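Local coordinates for putative diflavin flavoprotein A 5 (PDB 4FEK) that probably transfers electrons from NADH to oxygen, reducing it to water, as a modular flavodiiron protein of which this chain is the N-terminal metallo-beta-lactamase-like part, at residues A[58-61]-A[62-65]; A[65-68]-A[69-73]; A[240-243]-A[244-248]; A[199-203]-A[204-208]. All blocks are in the same frame, centred on the assembly; numbering follows the deposited sequence.

Contact 1 of 4, residues A[58-61]-A[62-65]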
loop_
_atom_site.group_PDB
_atom_site.type_symbol
_atom_site.label_atom_id
_atom_site.label_comp_id
_atom_site.label_asym_id
_atom_site.label_seq_id
_atom_site.Cartn_x
_atom_site.Cartn_y
_atom_site.Cartn_z
ATOM N N PRO A 58 1.310 7.161 -1.655
ATOM C CA PRO A 58 0.578 8.410 -1.355
ATOM C C PRO A 58 -0.927 8.220 -1.629
ATOM O O PRO A 58 -1.274 7.572 -2.619
ATOM C CB PRO A 58 1.147 9.414 -2.372
ATOM C CG PRO A 58 2.441 8.817 -2.859
ATOM C CD PRO A 58 2.232 7.314 -2.797
ATOM N N PRO A 59 -1.795 8.761 -0.767
ATOM C CA PRO A 59 -3.243 8.493 -0.826
ATOM C C PRO A 59 -3.993 9.220 -1.946
ATOM O O PRO A 59 -3.413 10.042 -2.668
ATOM C CB PRO A 59 -3.738 8.993 0.527
ATOM C CG PRO A 59 -2.759 10.104 0.863
ATOM C CD PRO A 59 -1.436 9.574 0.413
ATOM N N VAL A 60 -5.288 8.926 -2.061
ATOM C CA VAL A 60 -6.150 9.532 -3.091
ATOM C C VAL A 60 -6.361 11.015 -2.846
ATOM O O VAL A 60 -6.055 11.507 -1.754
ATOM C CB VAL A 60 -7.534 8.862 -3.129
ATOM C CG1 VAL A 60 -7.392 7.378 -3.481
ATOM C CG2 VAL A 60 -8.258 9.056 -1.804
ATOM N N GLU A 61 -6.916 11.714 -3.847
ATOM C CA GLU A 61 -7.107 13.173 -3.768
ATOM C C GLU A 61 -7.833 13.613 -2.496
ATOM O O GLU A 61 -7.551 14.676 -1.932
ATOM C CB GLU A 61 -7.840 13.722 -5.012
ATOM C CG GLU A 61 -8.075 15.247 -4.939
ATOM C CD GLU A 61 -8.485 15.878 -6.256
ATOM O OE1 GLU A 61 -9.042 15.168 -7.118
ATOM O OE2 GLU A 61 -8.243 17.094 -6.425
ATOM N N SER A 62 -8.745 12.768 -2.027
ATOM C CA SER A 62 -9.590 13.104 -0.889
ATOM C C SER A 62 -8.773 13.394 0.376
ATOM O O SER A 62 -9.174 14.202 1.228
ATOM C CB SER A 62 -10.593 11.973 -0.640
ATOM O OG SER A 62 -11.369 12.237 0.514
ATOM N N PHE A 63 -7.618 12.744 0.476
ATOM C CA PHE A 63 -6.712 12.893 1.620
ATOM C C PHE A 63 -5.478 13.744 1.272
ATOM O O PHE A 63 -4.601 13.948 2.114
ATOM C CB PHE A 63 -6.202 11.523 2.041
ATOM C CG PHE A 63 -7.176 10.717 2.850
ATOM C CD1 PHE A 63 -7.787 11.256 3.975
ATOM C CD2 PHE A 63 -7.433 9.392 2.517
ATOM C CE1 PHE A 63 -8.652 10.493 4.746
ATOM C CE2 PHE A 63 -8.313 8.628 3.282
ATOM C CZ PHE A 63 -8.914 9.191 4.399
HETATM N N MSE A 64 -5.408 14.224 0.035
HETATM C CA MSE A 64 -4.189 14.844 -0.484
HETATM C C MSE A 64 -3.650 15.971 0.379
HETATM O O MSE A 64 -2.464 15.975 0.725
HETATM C CB MSE A 64 -4.419 15.389 -1.888
HETATM C CG MSE A 64 -3.263 16.218 -2.418
HETATM SE SE MSE A 64 -3.656 16.926 -4.205
HETATM C CE MSE A 64 -5.230 18.013 -3.779
ATOM N N LYS A 65 -4.518 16.921 0.709
ATOM C CA LYS A 65 -4.092 18.104 1.451
ATOM C C LYS A 65 -3.540 17.771 2.828
ATOM O O LYS A 65 -2.440 18.199 3.168
ATOM C CB LYS A 65 -5.214 19.135 1.576
ATOM C CG LYS A 65 -4.760 20.404 2.302
ATOM C CD LYS A 65 -5.914 21.385 2.532
ATOM C CE LYS A 65 -5.434 22.698 3.137
ATOM N NZ LYS A 65 -4.662 23.544 2.178
HETATM O O HOH W 1 -7.267 16.900 -0.185
#
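The side chain of Glu61 runs alongside that of selenomethionine Met64, three residues on, and both point the same way. The CE methyl of Met64 meets Glu61 at two places. Met64 CE lies 4.1 Å from Glu61 CG and also approaches the carboxylate oxygen OE2. Glu61 is extended, with CG anti to its backbone N (chi1 179°). Met64 starts out in the same manner but bends at its last torsion, which turns CE back toward the acid. Glu61 is also held through its backbone. Met64 N donates to Glu61 O at 2.9 Å, arriving from well above the carbonyl plane. Glu61 O also accepts from a water, 2.8 Å away. That water in turn accepts from Lys65 N at 2.9 Å, so it bridges the carbonyl to the amide four residues later.

Ser62 packs back on the loop. Ser62 CB is 3.9 Å from Val60 CG2. Beside it, Phe63 N donates to Val60 O at 3.0 Å, tying the loop to the first turn. The Phe63 side chain crosses Pro59 at about a right angle, with Phe63 CB 3.8 Å from Pro59 CB. This pair is buried, while Glu61 lies at the surface.

Helix 93-102 lies alongside: Thr95 OG1 is hydrogen-bonded to Pro59 O, and the Thr95 side chain touches that of Met64. The Val60 side chain comes within about 3 Å of a bound phosphate, probably from the crystallisation liquor. This is the N-terminal first turn of a helix, with i to i+3 backbone bonds. It leads from strand 53-56 into helix 61-74 of the metallo-beta-lactamase-like fold.

Contact 2 of 4, residues A[65-68]-A[69-73]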
loop_
_atom_site.group_PDB
_atom_site.type_symbol
_atom_site.label_atom_id
_atom_site.label_comp_id
_atom_site.label_asym_id
_atom_site.label_seq_id
_atom_site.Cartn_x
_atom_site.Cartn_y
_atom_site.Cartn_z
ATOM N N LYS A 65 -4.518 16.921 0.709
ATOM C CA LYS A 65 -4.092 18.104 1.451
ATOM C C LYS A 65 -3.540 17.771 2.828
ATOM O O LYS A 65 -2.440 18.199 3.168
ATOM C CB LYS A 65 -5.214 19.135 1.576
ATOM C CG LYS A 65 -4.760 20.404 2.302
ATOM C CD LYS A 65 -5.914 21.385 2.532
ATOM C CE LYS A 65 -5.434 22.698 3.137
ATOM N NZ LYS A 65 -4.662 23.544 2.178
ATOM N N ILE A 66 -4.279 16.995 3.624
ATOM C CA ILE A 66 -3.777 16.677 4.964
ATOM C C ILE A 66 -2.571 15.740 4.916
ATOM O O ILE A 66 -1.692 15.804 5.776
ATOM C CB ILE A 66 -4.868 16.114 5.913
ATOM C CG1 ILE A 66 -5.486 14.839 5.346
ATOM C CG2 ILE A 66 -5.948 17.157 6.172
ATOM C CD1 ILE A 66 -6.485 14.191 6.291
ATOM N N TYR A 67 -2.530 14.882 3.896
ATOM C CA TYR A 67 -1.377 14.043 3.680
ATOM C C TYR A 67 -0.099 14.865 3.461
ATOM O O TYR A 67 0.904 14.655 4.133
ATOM C CB TYR A 67 -1.606 13.148 2.473
ATOM C CG TYR A 67 -0.381 12.350 2.137
ATOM C CD1 TYR A 67 0.103 11.383 3.010
ATOM C CD2 TYR A 67 0.311 12.581 0.952
ATOM C CE1 TYR A 67 1.234 10.646 2.704
ATOM C CE2 TYR A 67 1.447 11.860 0.639
ATOM C CZ TYR A 67 1.899 10.890 1.514
ATOM O OH TYR A 67 3.022 10.171 1.177
ATOM N N LEU A 68 -0.135 15.777 2.498
ATOM C CA LEU A 68 1.041 16.580 2.174
ATOM C C LEU A 68 1.518 17.451 3.343
ATOM O O LEU A 68 2.730 17.597 3.562
ATOM C CB LEU A 68 0.771 17.442 0.941
ATOM C CG LEU A 68 0.628 16.619 -0.342
ATOM C CD1 LEU A 68 0.189 17.513 -1.488
ATOM C CD2 LEU A 68 1.909 15.866 -0.679
ATOM N N GLU A 69 0.574 18.034 4.081
ATOM C CA GLU A 69 0.912 18.768 5.313
ATOM C C GLU A 69 1.655 17.897 6.321
ATOM O O GLU A 69 2.684 18.312 6.850
ATOM C CB GLU A 69 -0.342 19.355 5.966
ATOM C CG GLU A 69 -1.053 20.397 5.090
ATOM C CD GLU A 69 -1.962 21.333 5.892
ATOM O OE1 GLU A 69 -1.824 21.382 7.139
ATOM O OE2 GLU A 69 -2.809 22.018 5.277
ATOM N N ALA A 70 1.141 16.690 6.589
ATOM C CA ALA A 70 1.816 15.773 7.506
ATOM C C ALA A 70 3.185 15.309 6.971
ATOM O O ALA A 70 4.162 15.177 7.724
ATOM C CB ALA A 70 0.917 14.560 7.817
ATOM N N LEU A 71 3.253 15.074 5.669
ATOM C CA LEU A 71 4.473 14.560 5.063
ATOM C C LEU A 71 5.559 15.635 5.178
ATOM O O LEU A 71 6.704 15.341 5.530
ATOM C CB LEU A 71 4.223 14.200 3.597
ATOM C CG LEU A 71 5.427 13.678 2.825
ATOM C CD1 LEU A 71 5.864 12.364 3.423
ATOM C CD2 LEU A 71 5.115 13.560 1.325
ATOM N N GLN A 72 5.177 16.882 4.901
ATOM C CA GLN A 72 6.080 18.028 5.034
ATOM C C GLN A 72 6.598 18.198 6.455
ATOM O O GLN A 72 7.709 18.671 6.663
ATOM C CB GLN A 72 5.389 19.323 4.599
ATOM C CG GLN A 72 5.822 19.828 3.242
ATOM C CD GLN A 72 5.393 21.273 2.977
ATOM O OE1 GLN A 72 4.768 21.919 3.819
ATOM N NE2 GLN A 72 5.723 21.775 1.794
ATOM N N GLN A 73 5.794 17.812 7.435
ATOM C CA GLN A 73 6.232 17.877 8.820
ATOM C C GLN A 73 7.149 16.723 9.189
ATOM O O GLN A 73 7.864 16.805 10.176
ATOM C CB GLN A 73 5.033 17.964 9.770
ATOM C CG GLN A 73 4.197 19.232 9.551
ATOM C CD GLN A 73 2.904 19.255 10.356
ATOM O OE1 GLN A 73 2.585 18.305 11.075
ATOM N NE2 GLN A 73 2.152 20.349 10.235
#
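Lys65 and Glu69 form a charged pair one turn apart on the helix. It is a long salt bridge, with Lys65 NZ 3.9 Å from Glu69 OE2. The carbon next to the amine is nearer, since Lys65 CE lies 3.5 Å from Glu69 OE2. The lysine chain is extended up to its last torsion, and the bend there (chi4 71°) sets the direction of NZ. The two chains cross obliquely at the exposed surface.

Apolar contacts lie on the other side. Leu71 runs alongside Tyr67 and points the same way. Leu71 CD2 is 4.1 Å from Tyr67 CE2 and also approaches the phenol oxygen. That hydroxyl is hydrogen-bonded to Ser45 in strand 41-49, which fixes the far end of the ring. Leu68 CD2 makes a looser contact with Leu71 CD2 at 4.4 Å. Leu68 and Leu71 both pack on Leu99 of helix 93-102.

Backbone bonds form the third group. Four successive i to i+4 bonds cross the junction. Leu71 N to Tyr67 O is the shortest at 2.8 Å, and Glu69 N to Lys65 O the longest at 3.2 Å. This is a regular amphipathic alpha-helix. It is the helix of the beta-alpha-beta unit formed by strand 53-56, helix 61-74 and strand 80-84.

Contact 3 of 4, residues A[240-243]-A[244-248]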
loop_
_atom_site.group_PDB
_atom_site.type_symbol
_atom_site.label_atom_id
_atom_site.label_comp_id
_atom_site.label_asym_id
_atom_site.label_seq_id
_atom_site.Cartn_x
_atom_site.Cartn_y
_atom_site.Cartn_z
ATOM N N ILE A 240 0.123 -14.192 10.721
ATOM C CA ILE A 240 0.129 -15.593 10.315
ATOM C C ILE A 240 -1.294 -16.132 10.206
ATOM O O ILE A 240 -1.639 -16.809 9.233
ATOM C CB ILE A 240 1.021 -16.466 11.251
ATOM C CG1 ILE A 240 2.494 -16.047 11.096
ATOM C CG2 ILE A 240 0.842 -17.944 10.932
ATOM C CD1 ILE A 240 3.414 -16.482 12.241
ATOM N N ALA A 241 -2.130 -15.792 11.179
ATOM C CA ALA A 241 -3.525 -16.216 11.142
ATOM C C ALA A 241 -4.295 -15.611 9.973
ATOM O O ALA A 241 -5.178 -16.256 9.419
ATOM C CB ALA A 241 -4.231 -15.903 12.460
ATOM N N LEU A 242 -3.979 -14.368 9.611
ATOM C CA LEU A 242 -4.704 -13.731 8.519
ATOM C C LEU A 242 -4.258 -14.360 7.209
ATOM O O LEU A 242 -5.061 -14.570 6.300
ATOM C CB LEU A 242 -4.484 -12.206 8.490
ATOM C CG LEU A 242 -5.249 -11.482 7.373
ATOM C CD1 LEU A 242 -6.763 -11.568 7.551
ATOM C CD2 LEU A 242 -4.786 -9.997 7.237
ATOM N N THR A 243 -2.971 -14.672 7.123
ATOM C CA THR A 243 -2.417 -15.264 5.928
ATOM C C THR A 243 -3.069 -16.647 5.716
ATOM O O THR A 243 -3.438 -16.999 4.590
ATOM C CB THR A 243 -0.895 -15.413 6.051
ATOM O OG1 THR A 243 -0.306 -14.133 6.325
ATOM C CG2 THR A 243 -0.298 -15.972 4.780
ATOM N N GLN A 244 -3.224 -17.407 6.800
ATOM C CA GLN A 244 -3.892 -18.707 6.706
ATOM C C GLN A 244 -5.351 -18.528 6.284
ATOM O O GLN A 244 -5.865 -19.277 5.448
ATOM C CB GLN A 244 -3.827 -19.462 8.025
ATOM C CG GLN A 244 -4.500 -20.827 7.946
ATOM C CD GLN A 244 -3.939 -21.704 6.823
ATOM O OE1 GLN A 244 -4.666 -22.114 5.905
ATOM N NE2 GLN A 244 -2.644 -22.003 6.898
ATOM N N ALA A 245 -6.013 -17.531 6.866
ATOM C CA ALA A 245 -7.392 -17.208 6.501
ATOM C C ALA A 245 -7.557 -16.849 5.025
ATOM O O ALA A 245 -8.487 -17.335 4.378
ATOM C CB ALA A 245 -7.949 -16.105 7.390
ATOM N N TYR A 246 -6.674 -15.998 4.495
ATOM C CA TYR A 246 -6.681 -15.675 3.062
ATOM C C TYR A 246 -6.578 -16.934 2.189
ATOM O O TYR A 246 -7.255 -17.065 1.159
ATOM C CB TYR A 246 -5.563 -14.684 2.700
ATOM C CG TYR A 246 -6.041 -13.239 2.630
ATOM C CD1 TYR A 246 -6.691 -12.647 3.713
ATOM C CD2 TYR A 246 -5.820 -12.466 1.501
ATOM C CE1 TYR A 246 -7.144 -11.324 3.645
ATOM C CE2 TYR A 246 -6.253 -11.132 1.442
ATOM C CZ TYR A 246 -6.911 -10.578 2.508
ATOM O OH TYR A 246 -7.358 -9.278 2.414
ATOM N N ALA A 247 -5.709 -17.843 2.597
ATOM C CA ALA A 247 -5.566 -19.116 1.915
ATOM C C ALA A 247 -6.867 -19.923 1.991
ATOM O O ALA A 247 -7.349 -20.432 0.968
ATOM C CB ALA A 247 -4.405 -19.901 2.520
ATOM N N ASP A 248 -7.450 -20.029 3.185
ATOM C CA ASP A 248 -8.691 -20.799 3.331
ATOM C C ASP A 248 -9.859 -20.156 2.577
ATOM O O ASP A 248 -10.590 -20.835 1.863
ATOM C CB ASP A 248 -9.072 -20.990 4.799
ATOM C CG ASP A 248 -8.029 -21.768 5.583
ATOM O OD1 ASP A 248 -7.221 -22.496 4.962
ATOM O OD2 ASP A 248 -8.016 -21.630 6.828
#
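The ring of Tyr246 has Leu242, one turn earlier, along its CD1 and CE1 atoms. Leu242 CD1 lies 3.9 Å from Tyr246 CE1, and the two side chains run side by side, pointing the same way. The Leu242 carbonyl also meets the ring obliquely. With chi1 at -97°, off the usual staggered position, Tyr246 CD1 lies 3.6 Å from Leu242 O. Phe176 also meets this ring, with the planes at about 45°, and Phe201 meets it edge-to-face.

The backbone beneath this pair is regular helix. Tyr246 N donates to Leu242 O at 2.8 Å, so that carbonyl both takes a helix bond and touches the ring. Ala245 CB packs on two carbonyls, 3.4 Å each from Ala241 O and Leu242 O. Thr243 has its OG1 beside the backbone N, where it bonds to Leu239 O of the preceding turn. The same hydroxyl is hydrogen-bonded to Tyr227 OH in strand 226-229.

Ile240, Ala241 and Gln244 are exposed. Leu242 and Tyr246 are buried: both reach helix 194-205, and Tyr246 also packs on helix 209-219. Helix 239-258 thus lies against those two helices and is tied to strand 226-229.

Contact 4 of 4, residues A[199-203]-A[204-208]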
loop_
_atom_site.group_PDB
_atom_site.type_symbol
_atom_site.label_atom_id
_atom_site.label_comp_id
_atom_site.label_asym_id
_atom_site.label_seq_id
_atom_site.Cartn_x
_atom_site.Cartn_y
_atom_site.Cartn_z
ATOM N N TYR A 199 -14.739 -9.189 5.609
ATOM C CA TYR A 199 -15.607 -8.429 4.722
ATOM C C TYR A 199 -14.787 -7.790 3.599
ATOM O O TYR A 199 -15.207 -7.736 2.443
ATOM C CB TYR A 199 -16.371 -7.360 5.524
ATOM C CG TYR A 199 -17.365 -6.601 4.679
ATOM C CD1 TYR A 199 -18.491 -7.243 4.165
ATOM C CD2 TYR A 199 -17.171 -5.249 4.372
ATOM C CE1 TYR A 199 -19.404 -6.567 3.382
ATOM C CE2 TYR A 199 -18.081 -4.556 3.585
ATOM C CZ TYR A 199 -19.202 -5.226 3.090
ATOM O OH TYR A 199 -20.117 -4.570 2.297
ATOM N N TYR A 200 -13.599 -7.306 3.959
ATOM C CA TYR A 200 -12.692 -6.696 3.003
ATOM C C TYR A 200 -12.285 -7.719 1.942
ATOM O O TYR A 200 -12.320 -7.416 0.749
ATOM C CB TYR A 200 -11.475 -6.141 3.750
ATOM C CG TYR A 200 -10.462 -5.400 2.907
ATOM C CD1 TYR A 200 -9.495 -6.101 2.203
ATOM C CD2 TYR A 200 -10.435 -3.991 2.866
ATOM C CE1 TYR A 200 -8.528 -5.462 1.472
ATOM C CE2 TYR A 200 -9.438 -3.315 2.114
ATOM C CZ TYR A 200 -8.501 -4.065 1.429
ATOM O OH TYR A 200 -7.527 -3.459 0.669
ATOM N N PHE A 201 -11.902 -8.915 2.378
ATOM C CA PHE A 201 -11.571 -9.997 1.455
ATOM C C PHE A 201 -12.747 -10.264 0.487
ATOM O O PHE A 201 -12.565 -10.313 -0.725
ATOM C CB PHE A 201 -11.241 -11.276 2.206
ATOM C CG PHE A 201 -10.879 -12.434 1.305
ATOM C CD1 PHE A 201 -11.874 -13.257 0.760
ATOM C CD2 PHE A 201 -9.547 -12.701 1.005
ATOM C CE1 PHE A 201 -11.546 -14.298 -0.077
ATOM C CE2 PHE A 201 -9.204 -13.754 0.171
ATOM C CZ PHE A 201 -10.195 -14.562 -0.362
ATOM N N ASN A 202 -13.937 -10.439 1.044
ATOM C CA ASN A 202 -15.125 -10.711 0.249
ATOM C C ASN A 202 -15.504 -9.610 -0.731
ATOM O O ASN A 202 -15.999 -9.907 -1.825
ATOM C CB ASN A 202 -16.298 -11.079 1.153
ATOM C CG ASN A 202 -16.117 -12.457 1.793
ATOM O OD1 ASN A 202 -15.509 -13.339 1.200
ATOM N ND2 ASN A 202 -16.642 -12.637 2.999
ATOM N N CYS A 203 -15.266 -8.351 -0.346
ATOM C CA CYS A 203 -15.542 -7.219 -1.220
ATOM C C CYS A 203 -14.518 -7.097 -2.332
ATOM O O CYS A 203 -14.890 -6.961 -3.498
ATOM C CB CYS A 203 -15.558 -5.882 -0.447
ATOM S SG CYS A 203 -16.988 -5.649 0.535
ATOM N N LEU A 204 -13.236 -7.154 -1.968
ATOM C CA LEU A 204 -12.150 -6.762 -2.875
ATOM C C LEU A 204 -11.209 -7.869 -3.387
ATOM O O LEU A 204 -10.546 -7.691 -4.409
ATOM C CB LEU A 204 -11.283 -5.732 -2.167
ATOM C CG LEU A 204 -11.967 -4.437 -1.746
ATOM C CD1 LEU A 204 -10.978 -3.541 -1.017
ATOM C CD2 LEU A 204 -12.520 -3.721 -2.980
HETATM N N MSE A 205 -11.099 -8.970 -2.657
HETATM C CA MSE A 205 -10.141 -10.027 -3.010
HETATM C C MSE A 205 -10.827 -11.217 -3.658
HETATM O O MSE A 205 -10.303 -11.807 -4.611
HETATM C CB MSE A 205 -9.410 -10.558 -1.769
HETATM C CG MSE A 205 -8.601 -9.485 -0.989
HETATM SE SE MSE A 205 -6.990 -8.961 -1.949
HETATM C CE MSE A 205 -5.900 -10.544 -1.716
ATOM N N ALA A 206 -11.986 -11.576 -3.110
ATOM C CA ALA A 206 -12.665 -12.822 -3.466
ATOM C C ALA A 206 -12.870 -13.046 -4.976
ATOM O O ALA A 206 -12.645 -14.161 -5.462
ATOM C CB ALA A 206 -13.996 -12.962 -2.699
ATOM N N PRO A 207 -13.261 -12.006 -5.729
ATOM C CA PRO A 207 -13.442 -12.274 -7.167
ATOM C C PRO A 207 -12.154 -12.661 -7.900
ATOM O O PRO A 207 -12.207 -13.122 -9.038
ATOM C CB PRO A 207 -13.945 -10.931 -7.716
ATOM C CG PRO A 207 -14.518 -10.218 -6.527
ATOM C CD PRO A 207 -13.649 -10.619 -5.380
ATOM N N HIS A 208 -11.009 -12.474 -7.262
ATOM C CA HIS A 208 -9.739 -12.748 -7.909
ATOM C C HIS A 208 -8.997 -13.836 -7.133
ATOM O O HIS A 208 -7.777 -13.808 -7.020
ATOM C CB HIS A 208 -8.914 -11.460 -7.945
ATOM C CG HIS A 208 -9.736 -10.232 -8.204
ATOM N ND1 HIS A 208 -10.351 -9.988 -9.418
ATOM C CD2 HIS A 208 -10.054 -9.184 -7.402
ATOM C CE1 HIS A 208 -11.014 -8.846 -9.351
ATOM N NE2 HIS A 208 -10.848 -8.336 -8.141
#
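Phe201 carries the apolar centre, with Met205 CB over one face of its ring. This CH-pi contact measures 3.9 Å from Met205 CB to the ring centroid of Phe201. Ala206 adds a second contact, its CB 3.8 Å from Phe201 CE1. Phe201 has CG anti to its backbone N (chi1 -180°), which swings the ring forward over the next turn. Tyr200 works in the same way: Leu204 CD1 sits over its face, 3.7 Å from the Tyr200 ring centroid. The Phe201 ring also meets that of Trp249 of helix 239-258, with the planes at about 60°.

Outward lie the polar groups. Tyr200 OH is hydrogen-bonded to Lys174 O, which anchors the rim of its ring. Leu204 N donates to Tyr200 O as a normal helix bond. Phe201 O instead takes two amides from opposite faces of its carbonyl plane. They are Met205 N and Ala206 N, each 2.8 Å from Phe201 O.

His208 N then bonds to Met205 O, across Pro207. The shared carbonyl of Phe201, bonded to both i+4 and i+5, marks a wider pi-type turn. It lies near the C-terminal end of helix 194-205, ahead of the short 3-10 segment 206-207, and His208 stands at the N-cap position of helix 209-219.

Overall arrangement
The four contacts form two pairs. Contacts 1 and 2 lie across the chain's centre from contact 3, and contact 2 also from contact 4. Contacts 1 and 2 share Lys65 and follow one another on helix 61-74, their centres about 10 Å apart. They touch where Pro59 CD meets Tyr67 CG at 3.4 Å. Contacts 3 and 4 lie on separate helices with centres about 13 Å apart. They meet at Tyr246, with Tyr246 OH 3.8 Å from Tyr200 CD1. Between the pairs there is no touch: the nearest atoms of contacts 1 and 4 are about 12 Å apart. A phosphate lies by contact 1 and a di(hydroxyethyl)ether by contact 4, both probably from the crystallisation liquor.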